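Glycerol dehydrogenase (Schizosaccharomyces pombe, PDB 1TA9) catalyses the NAD+-dependent oxidation of glycerol to dihydroxyacetone, probably at a zinc centre, in the assimilation of glycerol. Local coordinates at residues T249-G254 and G309-A314; G326-L331 and L374-V379; K336-T341 and C365-T370; G340-V345 and N357-M362; I369-L374 and A416-S421. One frame throughout, in Å; residues are numbered along the deposited sequence.

Contact 1 of 5, residues T249-G254 and G309-A314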
# COMPACT_ATOMS: atom_id res chain seq x y z
N THR B 249 -7.97 34.84 -11.28
CA THR B 249 -6.95 35.77 -10.82
C THR B 249 -6.82 35.68 -9.31
O THR B 249 -7.82 35.62 -8.60
CB THR B 249 -7.30 37.21 -11.23
OG1 THR B 249 -7.40 37.28 -12.65
CG2 THR B 249 -6.23 38.17 -10.74
N SER B 250 -5.58 35.69 -8.82
CA SER B 250 -5.33 35.60 -7.38
C SER B 250 -5.58 36.92 -6.69
O SER B 250 -5.77 37.95 -7.34
CB SER B 250 -3.87 35.19 -7.13
OG SER B 250 -3.01 36.29 -7.37
N PHE B 251 -5.57 36.90 -5.36
CA PHE B 251 -5.77 38.13 -4.60
C PHE B 251 -4.49 38.97 -4.61
O PHE B 251 -4.44 40.03 -4.00
CB PHE B 251 -6.19 37.80 -3.17
CG PHE B 251 -7.67 37.90 -2.94
CD1 PHE B 251 -8.57 37.24 -3.78
CD2 PHE B 251 -8.18 38.67 -1.90
CE1 PHE B 251 -9.94 37.35 -3.59
CE2 PHE B 251 -9.56 38.79 -1.70
CZ PHE B 251 -10.44 38.13 -2.55
N ALA B 252 -3.47 38.47 -5.32
CA ALA B 252 -2.21 39.19 -5.46
C ALA B 252 -2.25 39.96 -6.78
O ALA B 252 -1.37 40.76 -7.07
CB ALA B 252 -1.04 38.20 -5.46
N GLY B 253 -3.28 39.69 -7.57
CA GLY B 253 -3.46 40.39 -8.84
C GLY B 253 -3.03 39.70 -10.12
O GLY B 253 -3.08 40.31 -11.19
N GLY B 254 -2.61 38.44 -10.04
CA GLY B 254 -2.19 37.75 -11.25
C GLY B 254 -2.43 36.26 -11.18
O GLY B 254 -3.29 35.80 -10.42
N GLY B 309 -3.29 33.19 -3.04
CA GLY B 309 -4.19 32.25 -3.66
C GLY B 309 -5.43 33.10 -3.88
O GLY B 309 -5.47 33.94 -4.78
N GLY B 310 -6.44 32.92 -3.03
CA GLY B 310 -7.64 33.73 -3.16
C GLY B 310 -8.78 33.27 -2.28
O GLY B 310 -8.75 32.18 -1.71
N LEU B 311 -9.79 34.13 -2.16
CA LEU B 311 -10.98 33.82 -1.39
C LEU B 311 -12.01 33.29 -2.37
O LEU B 311 -11.94 33.58 -3.57
CB LEU B 311 -11.52 35.08 -0.70
CG LEU B 311 -10.60 35.77 0.31
CD1 LEU B 311 -11.33 36.97 0.94
CD2 LEU B 311 -10.19 34.77 1.39
N ALA B 312 -12.96 32.51 -1.88
CA ALA B 312 -13.98 31.95 -2.74
C ALA B 312 -15.36 32.03 -2.09
O ALA B 312 -15.78 33.10 -1.65
CB ALA B 312 -13.64 30.49 -3.09
N ALA B 313 -16.07 30.91 -2.03
CA ALA B 313 -17.41 30.90 -1.45
C ALA B 313 -17.45 31.08 0.06
O ALA B 313 -18.28 31.83 0.57
CB ALA B 313 -18.13 29.61 -1.82
N ALA B 314 -16.55 30.42 0.78
CA ALA B 314 -16.52 30.49 2.24
C ALA B 314 -16.65 31.92 2.78
O ALA B 314 -17.56 32.21 3.56
CB ALA B 314 -15.25 29.84 2.78
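Phe251 holds its ring at an unusual first torsion (chi1 -99°), well off the common staggered position near -60°, and so lays it along the glycine-rich backbone that leads to Leu311. The ring crosses the leucine at about a right angle. Leu311 CG sits over one face, 4.1 Å from the ring centroid and 28° off its normal, a CH-pi contact, while Phe251 CE2 meets Leu311 CD1 at 3.7 Å. Further along, Phe251 CD1 comes within 3.7 Å of Gly310 CA, and Phe251 CE1 lies 3.5 Å from Leu311 N, so the ring rests on main chain as much as on side chain. One hydrogen bond ties the loops: Phe251 N gives its proton to Gly309 O at 3.0 Å, approaching from above the carbonyl plane.

Phe251 is the second residue of a type I turn from Ser250 to Gly253, overlaid by an ST turn in which Ser250 OG accepts from Ala252 N at 3.0 Å. The first torsion of Ser250 (chi1 75°) turns OG back to reach that N-H. The turn belongs to the loop between helices 223-245 and 258-284; its partner runs into the N-terminus of helix 313-322, with Ala312 as N-cap. The nearest atoms of the Leu311 side chain and a bound glycerol are about 4 Å apart, and Leu311 is equally close to the zinc ligand His315. Phe251 in turn packs near Leu188, which probably contacts NAD+. Thr240 and Glu239 of helix 223-245 bind the backbone N atoms of Gly310 and Ala312.

Contact 2 of 5, residues G326-L331 and L374-V379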
# COMPACT_ATOMS: atom_id res chain seq x y z
N GLY B 326 -29.21 40.05 14.23
CA GLY B 326 -29.71 39.32 15.38
C GLY B 326 -28.51 38.91 16.22
O GLY B 326 -27.62 39.73 16.45
N PRO B 327 -28.44 37.65 16.69
CA PRO B 327 -27.31 37.20 17.51
C PRO B 327 -26.01 37.02 16.72
O PRO B 327 -24.93 36.85 17.30
CB PRO B 327 -27.82 35.88 18.09
CG PRO B 327 -28.66 35.35 16.98
CD PRO B 327 -29.44 36.58 16.55
N VAL B 328 -26.12 37.05 15.39
CA VAL B 328 -24.96 36.87 14.52
C VAL B 328 -23.83 37.86 14.80
O VAL B 328 -22.68 37.62 14.43
CB VAL B 328 -25.37 36.97 13.04
CG1 VAL B 328 -24.14 36.87 12.13
CG2 VAL B 328 -26.35 35.86 12.71
N HIS B 329 -24.14 38.98 15.47
CA HIS B 329 -23.12 39.98 15.78
C HIS B 329 -22.21 39.52 16.92
O HIS B 329 -21.16 40.11 17.17
CB HIS B 329 -23.77 41.32 16.16
CG HIS B 329 -24.26 41.39 17.57
ND1 HIS B 329 -25.48 40.89 17.97
CD2 HIS B 329 -23.68 41.90 18.69
CE1 HIS B 329 -25.64 41.09 19.27
NE2 HIS B 329 -24.56 41.70 19.73
N ARG B 330 -22.61 38.45 17.60
CA ARG B 330 -21.84 37.91 18.72
C ARG B 330 -20.83 36.87 18.25
O ARG B 330 -19.97 36.46 19.02
CB ARG B 330 -22.80 37.30 19.74
CG ARG B 330 -23.71 38.33 20.38
CD ARG B 330 -25.01 37.71 20.89
NE ARG B 330 -24.78 36.58 21.78
CZ ARG B 330 -25.75 35.81 22.26
NH1 ARG B 330 -27.01 36.06 21.93
NH2 ARG B 330 -25.45 34.79 23.05
N LEU B 331 -20.94 36.47 17.00
CA LEU B 331 -20.02 35.48 16.43
C LEU B 331 -18.72 36.13 15.99
O LEU B 331 -18.72 37.24 15.47
CB LEU B 331 -20.67 34.78 15.23
CG LEU B 331 -21.83 33.82 15.50
CD1 LEU B 331 -22.59 33.57 14.20
CD2 LEU B 331 -21.29 32.51 16.07
N LEU B 374 -24.65 28.31 16.00
CA LEU B 374 -24.43 29.66 15.50
C LEU B 374 -25.37 30.63 16.21
O LEU B 374 -25.17 31.84 16.16
CB LEU B 374 -24.68 29.73 13.99
CG LEU B 374 -23.64 29.09 13.07
CD1 LEU B 374 -24.06 29.29 11.62
CD2 LEU B 374 -22.27 29.72 13.32
N GLY B 375 -26.40 30.09 16.85
CA GLY B 375 -27.36 30.91 17.56
C GLY B 375 -28.56 31.36 16.75
O GLY B 375 -29.32 32.22 17.19
N ILE B 376 -28.75 30.78 15.57
CA ILE B 376 -29.86 31.14 14.70
C ILE B 376 -30.62 29.91 14.18
O ILE B 376 -30.83 29.76 12.98
CB ILE B 376 -29.37 31.96 13.49
CG1 ILE B 376 -28.23 31.21 12.78
CG2 ILE B 376 -28.89 33.33 13.95
CD1 ILE B 376 -27.71 31.92 11.54
N PRO B 377 -31.06 29.04 15.10
CA PRO B 377 -31.80 27.83 14.72
C PRO B 377 -33.10 28.08 13.97
O PRO B 377 -33.52 27.28 13.14
CB PRO B 377 -32.02 27.13 16.06
CG PRO B 377 -32.14 28.27 17.01
CD PRO B 377 -31.01 29.18 16.56
N ASN B 378 -33.74 29.22 14.25
CA ASN B 378 -35.00 29.55 13.61
C ASN B 378 -34.88 30.44 12.38
O ASN B 378 -35.87 31.02 11.93
CB ASN B 378 -35.93 30.21 14.63
CG ASN B 378 -36.17 29.33 15.84
OD1 ASN B 378 -36.37 29.83 16.95
ND2 ASN B 378 -36.17 28.03 15.63
N VAL B 379 -33.67 30.57 11.82
CA VAL B 379 -33.49 31.41 10.65
C VAL B 379 -34.47 30.95 9.56
O VAL B 379 -34.61 29.76 9.29
CB VAL B 379 -32.02 31.34 10.13
CG1 VAL B 379 -31.70 29.93 9.66
CG2 VAL B 379 -31.81 32.36 9.03
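Apolar packing carries this contact, in two patches. In the first, Ile376 CG2 fits against both Pro327 and Val328: it lies 3.6 Å from Pro327 CG and 3.8 Å from Val328 CG2, the side chains crossing obliquely. Ile376 keeps CG1 flanked by both its N and its C (chi1 53°), which leaves CG2 beside the backbone N as the branch that does the touching. In the second patch Leu331 and Leu374 cross at about a right angle, and Leu374 CD2 meets Leu331 CD1 and Leu331 CD2 at 4.0 Å each.

Carbon also meets carbonyl oxygen. Pro327 CG comes to 3.2 Å from Gly375 O, a close approach at the point where the two backbones are nearest. Leu331 CD1 covers Leu374 O at 3.7 Å; that oxygen is buried by the contact without a polar partner in the model.

The hydrogen bonds here are local. His329 ND1 donates to Gly326 O at 2.9 Å in a nearly straight bond (170°), which lies in the ring plane and shows that ND1 carries a proton. Arg330 N donates to Pro327 O at 2.8 Å, bracing the 3-10 turn. Arg330 NE hydrogen-bonds to Pro437 O, and Leu436 packs on both Pro327 and Leu331.

Gly375 ends the short helix 371-374, and Ile376 is the apolar residue just beyond it. The arrangement is thus a Schellman C-cap, with its glycine at positive phi, laid against the 3-10 turn that comes before helix 333-347.

Contact 3 of 5, residues K336-T341 and C365-T370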
# COMPACT_ATOMS: atom_id res chain seq x y z
N LYS B 336 -17.76 32.18 11.96
CA LYS B 336 -18.63 32.27 10.80
C LYS B 336 -17.95 31.66 9.58
O LYS B 336 -18.58 30.95 8.80
CB LYS B 336 -19.00 33.74 10.53
CG LYS B 336 -19.96 34.33 11.56
CD LYS B 336 -20.24 35.81 11.30
CE LYS B 336 -19.01 36.68 11.54
NZ LYS B 336 -19.31 38.13 11.38
N VAL B 337 -16.65 31.93 9.41
CA VAL B 337 -15.91 31.40 8.27
C VAL B 337 -15.88 29.88 8.26
O VAL B 337 -15.97 29.26 7.19
CB VAL B 337 -14.45 31.93 8.25
CG1 VAL B 337 -13.63 31.14 7.23
CG2 VAL B 337 -14.44 33.40 7.88
N ALA B 338 -15.75 29.27 9.43
CA ALA B 338 -15.73 27.82 9.52
C ALA B 338 -17.04 27.26 8.97
O ALA B 338 -17.03 26.33 8.16
CB ALA B 338 -15.53 27.39 10.97
N TYR B 339 -18.17 27.81 9.40
CA TYR B 339 -19.45 27.33 8.90
C TYR B 339 -19.51 27.57 7.39
O TYR B 339 -19.95 26.71 6.64
CB TYR B 339 -20.62 28.07 9.58
CG TYR B 339 -21.96 27.39 9.34
CD1 TYR B 339 -22.43 26.41 10.22
CD2 TYR B 339 -22.73 27.70 8.22
CE1 TYR B 339 -23.64 25.75 9.98
CE2 TYR B 339 -23.94 27.04 7.97
CZ TYR B 339 -24.38 26.07 8.85
OH TYR B 339 -25.57 25.41 8.60
N GLY B 340 -19.04 28.74 6.97
CA GLY B 340 -19.04 29.07 5.55
C GLY B 340 -18.19 28.12 4.73
O GLY B 340 -18.47 27.88 3.56
N THR B 341 -17.13 27.58 5.34
CA THR B 341 -16.26 26.64 4.66
C THR B 341 -17.02 25.33 4.43
O THR B 341 -16.89 24.71 3.38
CB THR B 341 -14.97 26.39 5.48
OG1 THR B 341 -14.27 27.63 5.64
CG2 THR B 341 -14.05 25.40 4.76
N CYS B 365 -12.35 21.13 17.54
CA CYS B 365 -11.73 22.41 17.85
C CYS B 365 -12.71 23.36 18.53
O CYS B 365 -12.36 24.49 18.86
CB CYS B 365 -11.21 23.07 16.56
SG CYS B 365 -9.79 22.23 15.82
N HIS B 366 -13.94 22.90 18.71
CA HIS B 366 -15.00 23.68 19.35
C HIS B 366 -15.54 24.81 18.48
O HIS B 366 -15.88 25.89 18.97
CB HIS B 366 -14.51 24.26 20.69
CG HIS B 366 -15.62 24.55 21.66
ND1 HIS B 366 -16.28 23.55 22.35
CD2 HIS B 366 -16.18 25.71 22.05
CE1 HIS B 366 -17.20 24.09 23.13
NE2 HIS B 366 -17.16 25.40 22.97
N LEU B 367 -15.61 24.56 17.18
CA LEU B 367 -16.16 25.52 16.23
C LEU B 367 -17.60 25.10 15.96
O LEU B 367 -17.90 23.90 15.92
CB LEU B 367 -15.36 25.50 14.92
CG LEU B 367 -14.00 26.20 14.96
CD1 LEU B 367 -13.14 25.76 13.78
CD2 LEU B 367 -14.22 27.72 14.92
N PRO B 368 -18.51 26.07 15.77
CA PRO B 368 -19.91 25.73 15.51
C PRO B 368 -20.10 25.14 14.11
O PRO B 368 -19.58 25.68 13.14
CB PRO B 368 -20.61 27.08 15.67
CG PRO B 368 -19.58 28.05 15.18
CD PRO B 368 -18.31 27.53 15.83
N ILE B 369 -20.84 24.04 14.03
CA ILE B 369 -21.09 23.40 12.74
C ILE B 369 -22.58 23.25 12.46
O ILE B 369 -22.96 22.59 11.49
CB ILE B 369 -20.44 22.01 12.66
CG1 ILE B 369 -20.99 21.09 13.75
CG2 ILE B 369 -18.93 22.14 12.76
CD1 ILE B 369 -20.52 19.64 13.63
N THR B 370 -23.41 23.85 13.30
CA THR B 370 -24.86 23.79 13.13
C THR B 370 -25.47 25.17 13.35
O THR B 370 -24.86 26.02 14.00
CB THR B 370 -25.51 22.82 14.14
OG1 THR B 370 -25.19 23.24 15.48
CG2 THR B 370 -25.00 21.40 13.93
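Tyr339 has CG anti to the backbone N (chi1 -167°) and its ring turned square to the CA-CB-CG plane (chi2 90°), which swings the ring off helix 333-347 and along the backbone of residues 368-370. Leu367 takes the other common arrangement, CG beside its own N with chi1 -77°, and so sends both methyls at the helix. Those methyls grip Ala338: Leu367 CD1 lies 4.0 Å and Leu367 CD2 4.2 Å from Ala338 CB.

The tyrosine meets main chain rather than side chain. Tyr339 CE1 is the leading atom, 3.6 Å from Ile369 O. Tyr339 CE1 also lies 3.8 Å from Thr370 N, which sits at the ring edge, in plane. One bond back, Tyr339 CD1 passes 4.1 Å from Pro368 O, also at the edge. The hydroxyl is fixed further on, by a hydrogen bond between Tyr339 OH and Ile414 O, while Leu371 and Leu374 pack on the ring.

On the helix itself Thr341 OG1 donates to Val337 O at 2.8 Å, so that this carbonyl accepts from both Thr341 N and Thr341 OG1. Val337 touches the zinc ligands Asp232 and His315, and helix 333-347 begins with the third, His333.

The chemistry is mainly van der Waals fit, with at most a weak C-H...O attraction between Tyr339 CE1 and Ile369 O; the hydroxyl's hydrogen bond lies outside the two segments.

Contact 4 of 5, residues G340-V345 and N357-M362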
# COMPACT_ATOMS: atom_id res chain seq x y z
N GLY B 340 -19.04 28.74 6.97
CA GLY B 340 -19.04 29.07 5.55
C GLY B 340 -18.19 28.12 4.73
O GLY B 340 -18.47 27.88 3.56
N THR B 341 -17.13 27.58 5.34
CA THR B 341 -16.26 26.64 4.66
C THR B 341 -17.02 25.33 4.43
O THR B 341 -16.89 24.71 3.38
CB THR B 341 -14.97 26.39 5.48
OG1 THR B 341 -14.27 27.63 5.64
CG2 THR B 341 -14.05 25.40 4.76
N LEU B 342 -17.82 24.93 5.41
CA LEU B 342 -18.60 23.71 5.25
C LEU B 342 -19.63 23.92 4.15
O LEU B 342 -19.95 23.00 3.39
CB LEU B 342 -19.31 23.33 6.56
CG LEU B 342 -18.43 22.83 7.71
CD1 LEU B 342 -19.31 22.42 8.88
CD2 LEU B 342 -17.60 21.64 7.24
N VAL B 343 -20.15 25.14 4.06
CA VAL B 343 -21.12 25.44 3.01
C VAL B 343 -20.42 25.33 1.66
O VAL B 343 -21.00 24.80 0.70
CB VAL B 343 -21.71 26.87 3.17
CG1 VAL B 343 -22.70 27.14 2.03
CG2 VAL B 343 -22.43 27.00 4.52
N GLN B 344 -19.18 25.81 1.57
CA GLN B 344 -18.47 25.71 0.29
C GLN B 344 -18.26 24.24 -0.06
O GLN B 344 -18.28 23.87 -1.23
CB GLN B 344 -17.10 26.41 0.33
CG GLN B 344 -16.36 26.26 -1.01
CD GLN B 344 -15.19 27.21 -1.20
OE1 GLN B 344 -15.20 28.33 -0.69
NE2 GLN B 344 -14.19 26.78 -1.96
N VAL B 345 -18.07 23.40 0.96
CA VAL B 345 -17.87 21.97 0.75
C VAL B 345 -19.12 21.36 0.13
O VAL B 345 -19.04 20.44 -0.69
CB VAL B 345 -17.54 21.26 2.09
CG1 VAL B 345 -17.71 19.77 1.96
CG2 VAL B 345 -16.10 21.58 2.48
N ASN B 357 -15.28 14.46 7.59
CA ASN B 357 -13.92 14.57 8.08
C ASN B 357 -13.59 16.00 8.48
O ASN B 357 -12.92 16.23 9.49
CB ASN B 357 -12.93 14.07 7.03
CG ASN B 357 -12.97 12.56 6.86
OD1 ASN B 357 -13.35 11.83 7.78
ND2 ASN B 357 -12.57 12.07 5.70
N LEU B 358 -14.08 16.97 7.72
CA LEU B 358 -13.81 18.38 8.04
C LEU B 358 -14.70 18.85 9.19
O LEU B 358 -14.22 19.51 10.11
CB LEU B 358 -14.04 19.26 6.81
CG LEU B 358 -13.72 20.76 6.95
CD1 LEU B 358 -12.27 20.95 7.37
CD2 LEU B 358 -13.99 21.45 5.62
N ALA B 359 -15.98 18.51 9.14
CA ALA B 359 -16.91 18.90 10.19
C ALA B 359 -16.48 18.33 11.54
O ALA B 359 -16.57 19.00 12.57
CB ALA B 359 -18.32 18.43 9.85
N SER B 360 -16.00 17.08 11.55
CA SER B 360 -15.57 16.46 12.80
C SER B 360 -14.36 17.19 13.37
O SER B 360 -14.25 17.37 14.58
CB SER B 360 -15.22 14.98 12.58
OG SER B 360 -14.25 14.82 11.57
N PHE B 361 -13.45 17.61 12.49
CA PHE B 361 -12.26 18.35 12.91
C PHE B 361 -12.68 19.67 13.54
O PHE B 361 -12.17 20.06 14.59
CB PHE B 361 -11.35 18.64 11.71
CG PHE B 361 -10.05 19.30 12.09
CD1 PHE B 361 -9.01 18.55 12.63
CD2 PHE B 361 -9.87 20.67 11.95
CE1 PHE B 361 -7.81 19.16 13.03
CE2 PHE B 361 -8.68 21.29 12.34
CZ PHE B 361 -7.65 20.53 12.88
N MET B 362 -13.60 20.37 12.88
CA MET B 362 -14.09 21.65 13.40
C MET B 362 -14.75 21.44 14.76
O MET B 362 -14.54 22.24 15.68
CB MET B 362 -15.09 22.28 12.43
CG MET B 362 -14.46 22.80 11.14
SD MET B 362 -15.69 23.50 10.02
CE MET B 362 -14.63 24.11 8.66
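Leu342 and Met362 make the tight part of this helix pair. They reach toward each other tip to tip, Leu342 CG touching Met362 SD at 3.6 Å. The methionine chain is extended beyond CG, which carries its sulfur right across the gap and its terminal methyl on to the next residue, where Met362 CE lies 3.9 Å from Thr341 CB. Beside the sulfur, Leu342 CD2 comes to 4.0 Å from Ala359 N and 4.2 Å from Ala359 CB; the small alanine lets the leucine settle almost on the backbone. Ile369 and Val417 close over Leu342 from outside the pair.

The two segments run almost exactly antiparallel, at 172°, with their axes 10.7 Å apart. They are the arms of a helical hairpin, helix 333-347 returning as helix 352-364 after a short turn, within the all-helical C-terminal domain of the iron-containing alcohol dehydrogenase fold.

Toward solvent the packing hangs on one partly exposed residue, Leu358. With CG anti to its backbone N (chi1 -176°), its CD2 methyl does most of the touching, among three neighbours: Leu358 CD2 lies 3.8 Å from Val345 CG2, and it is 4.0 Å from Leu342 CD2 and likewise from Thr341 CG2. Thr341, by contrast, is buried, packing also against Ser235 and Ala314, and its side chain comes within about 7 Å of the bound potassium ion.

Contact 5 of 5, residues I369-L374 and A416-S421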
# COMPACT_ATOMS: atom_id res chain seq x y z
N ILE B 369 -20.84 24.04 14.03
CA ILE B 369 -21.09 23.40 12.74
C ILE B 369 -22.58 23.25 12.46
O ILE B 369 -22.96 22.59 11.49
CB ILE B 369 -20.44 22.01 12.66
CG1 ILE B 369 -20.99 21.09 13.75
CG2 ILE B 369 -18.93 22.14 12.76
CD1 ILE B 369 -20.52 19.64 13.63
N THR B 370 -23.41 23.85 13.30
CA THR B 370 -24.86 23.79 13.13
C THR B 370 -25.47 25.17 13.35
O THR B 370 -24.86 26.02 14.00
CB THR B 370 -25.51 22.82 14.14
OG1 THR B 370 -25.19 23.24 15.48
CG2 THR B 370 -25.00 21.40 13.93
N LEU B 371 -26.66 25.37 12.80
CA LEU B 371 -27.36 26.65 12.95
C LEU B 371 -27.68 26.89 14.43
O LEU B 371 -27.69 28.03 14.90
CB LEU B 371 -28.65 26.64 12.12
CG LEU B 371 -28.46 26.60 10.60
CD1 LEU B 371 -29.79 26.34 9.90
CD2 LEU B 371 -27.85 27.93 10.14
N GLU B 372 -27.94 25.80 15.15
CA GLU B 372 -28.24 25.88 16.57
C GLU B 372 -27.06 26.53 17.30
O GLU B 372 -27.24 27.47 18.06
CB GLU B 372 -28.50 24.48 17.15
CG GLU B 372 -28.80 24.46 18.64
CD GLU B 372 -30.24 24.84 18.97
OE1 GLU B 372 -30.51 25.25 20.12
OE2 GLU B 372 -31.11 24.73 18.08
N GLU B 373 -25.86 26.02 17.04
CA GLU B 373 -24.66 26.56 17.69
C GLU B 373 -24.37 27.99 17.26
O GLU B 373 -23.91 28.80 18.07
CB GLU B 373 -23.45 25.67 17.38
CG GLU B 373 -23.63 24.24 17.83
CD GLU B 373 -22.48 23.36 17.40
OE1 GLU B 373 -21.52 23.20 18.19
OE2 GLU B 373 -22.53 22.84 16.27
N LEU B 374 -24.65 28.31 16.00
CA LEU B 374 -24.43 29.66 15.50
C LEU B 374 -25.37 30.63 16.21
O LEU B 374 -25.17 31.84 16.16
CB LEU B 374 -24.68 29.73 13.99
CG LEU B 374 -23.64 29.09 13.07
CD1 LEU B 374 -24.06 29.29 11.62
CD2 LEU B 374 -22.27 29.72 13.32
N ALA B 416 -28.26 22.50 4.25
CA ALA B 416 -27.70 21.17 4.07
C ALA B 416 -26.59 20.94 5.09
O ALA B 416 -26.51 19.88 5.72
CB ALA B 416 -27.16 21.00 2.66
N VAL B 417 -25.72 21.94 5.27
CA VAL B 417 -24.64 21.81 6.24
C VAL B 417 -25.24 21.47 7.61
O VAL B 417 -24.78 20.56 8.29
CB VAL B 417 -23.83 23.13 6.37
CG1 VAL B 417 -22.88 23.04 7.56
CG2 VAL B 417 -23.05 23.39 5.08
N ASP B 418 -26.28 22.20 7.99
CA ASP B 418 -26.93 21.96 9.28
C ASP B 418 -27.41 20.52 9.43
O ASP B 418 -27.17 19.89 10.46
CB ASP B 418 -28.11 22.92 9.45
CG ASP B 418 -28.76 22.80 10.81
OD1 ASP B 418 -28.07 23.06 11.82
OD2 ASP B 418 -29.96 22.45 10.86
N SER B 419 -28.08 19.99 8.42
CA SER B 419 -28.57 18.61 8.48
C SER B 419 -27.42 17.60 8.48
O SER B 419 -27.47 16.60 9.20
CB SER B 419 -29.50 18.32 7.30
OG SER B 419 -30.69 19.09 7.39
N TYR B 420 -26.40 17.84 7.66
CA TYR B 420 -25.25 16.94 7.60
C TYR B 420 -24.55 16.87 8.96
O TYR B 420 -24.22 15.79 9.46
CB TYR B 420 -24.23 17.43 6.55
CG TYR B 420 -24.63 17.34 5.09
CD1 TYR B 420 -25.92 16.96 4.71
CD2 TYR B 420 -23.72 17.67 4.09
CE1 TYR B 420 -26.29 16.92 3.34
CE2 TYR B 420 -24.08 17.64 2.74
CZ TYR B 420 -25.36 17.26 2.37
OH TYR B 420 -25.69 17.25 1.03
N SER B 421 -24.30 18.04 9.54
CA SER B 421 -23.63 18.12 10.85
C SER B 421 -24.48 17.44 11.93
O SER B 421 -23.95 16.72 12.77
CB SER B 421 -23.37 19.58 11.23
OG SER B 421 -22.40 20.17 10.37
O HOH W 1 -29.16 23.25 14.17
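This is the capped N-terminus of the short, weakly bonded helix at about 371-374, held against the side of helix 407-428. Thr370 is the N-cap: its OG1 accepts from Glu373 N at 3.3 Å and gives its own proton to Glu373 OE2 at 2.8 Å, on that oxygen's anti lone pair. Ile369 N donates to Glu373 OE2 as well, from above the carboxylate plane, so one oxygen holds both residues before the helix.

Helix 407-428 supplies a further acceptor, for the first N-H of the short helix, from across the contact. Asp418, with CG anti to its N (chi1 -175°), brings OD1 to 2.9 Å from Leu371 N, a fairly straight bond (162°) made above the carboxylate plane. Water 1 widens the grip, accepting from Glu372 N at 3.0 Å and donating to Asp418 OD1 at 2.6 Å. Facing this helix start should keep Asp418 ionised, and Asp418 OD2 forms a salt bridge with Arg284 of the second subunit, so the site touches the subunit interface.

One turn on, Ser421 OG donates to Ile369 O at 2.7 Å, and Thr370 CG2 packs 3.6 Å from Ser421 CB. Leu371 crosses the aspartate at about a right angle, its CD1 lying against Asp418 CB.

In the fold
All five contacts sit in the helical part of the chain. Contact 1 comes first along the sequence and stands apart, its centre about 20 Å or more from the others, although it touches contacts 3 and 4 where Ala314 meets Thr341 and Gln344 across helices 313-322 and 333-347. Contacts 2 to 5 form one cluster. Contacts 3 and 4, with centres 7 Å apart, both use helix 333-347 and fall between the two segments of contact 2. Contact 5 shares Ile369 and Thr370 with contact 3 and Leu374 with contact 2. The cluster thus runs from a helix that borders the zinc site, through loop 365-370, to helix 407-428 and the second subunit.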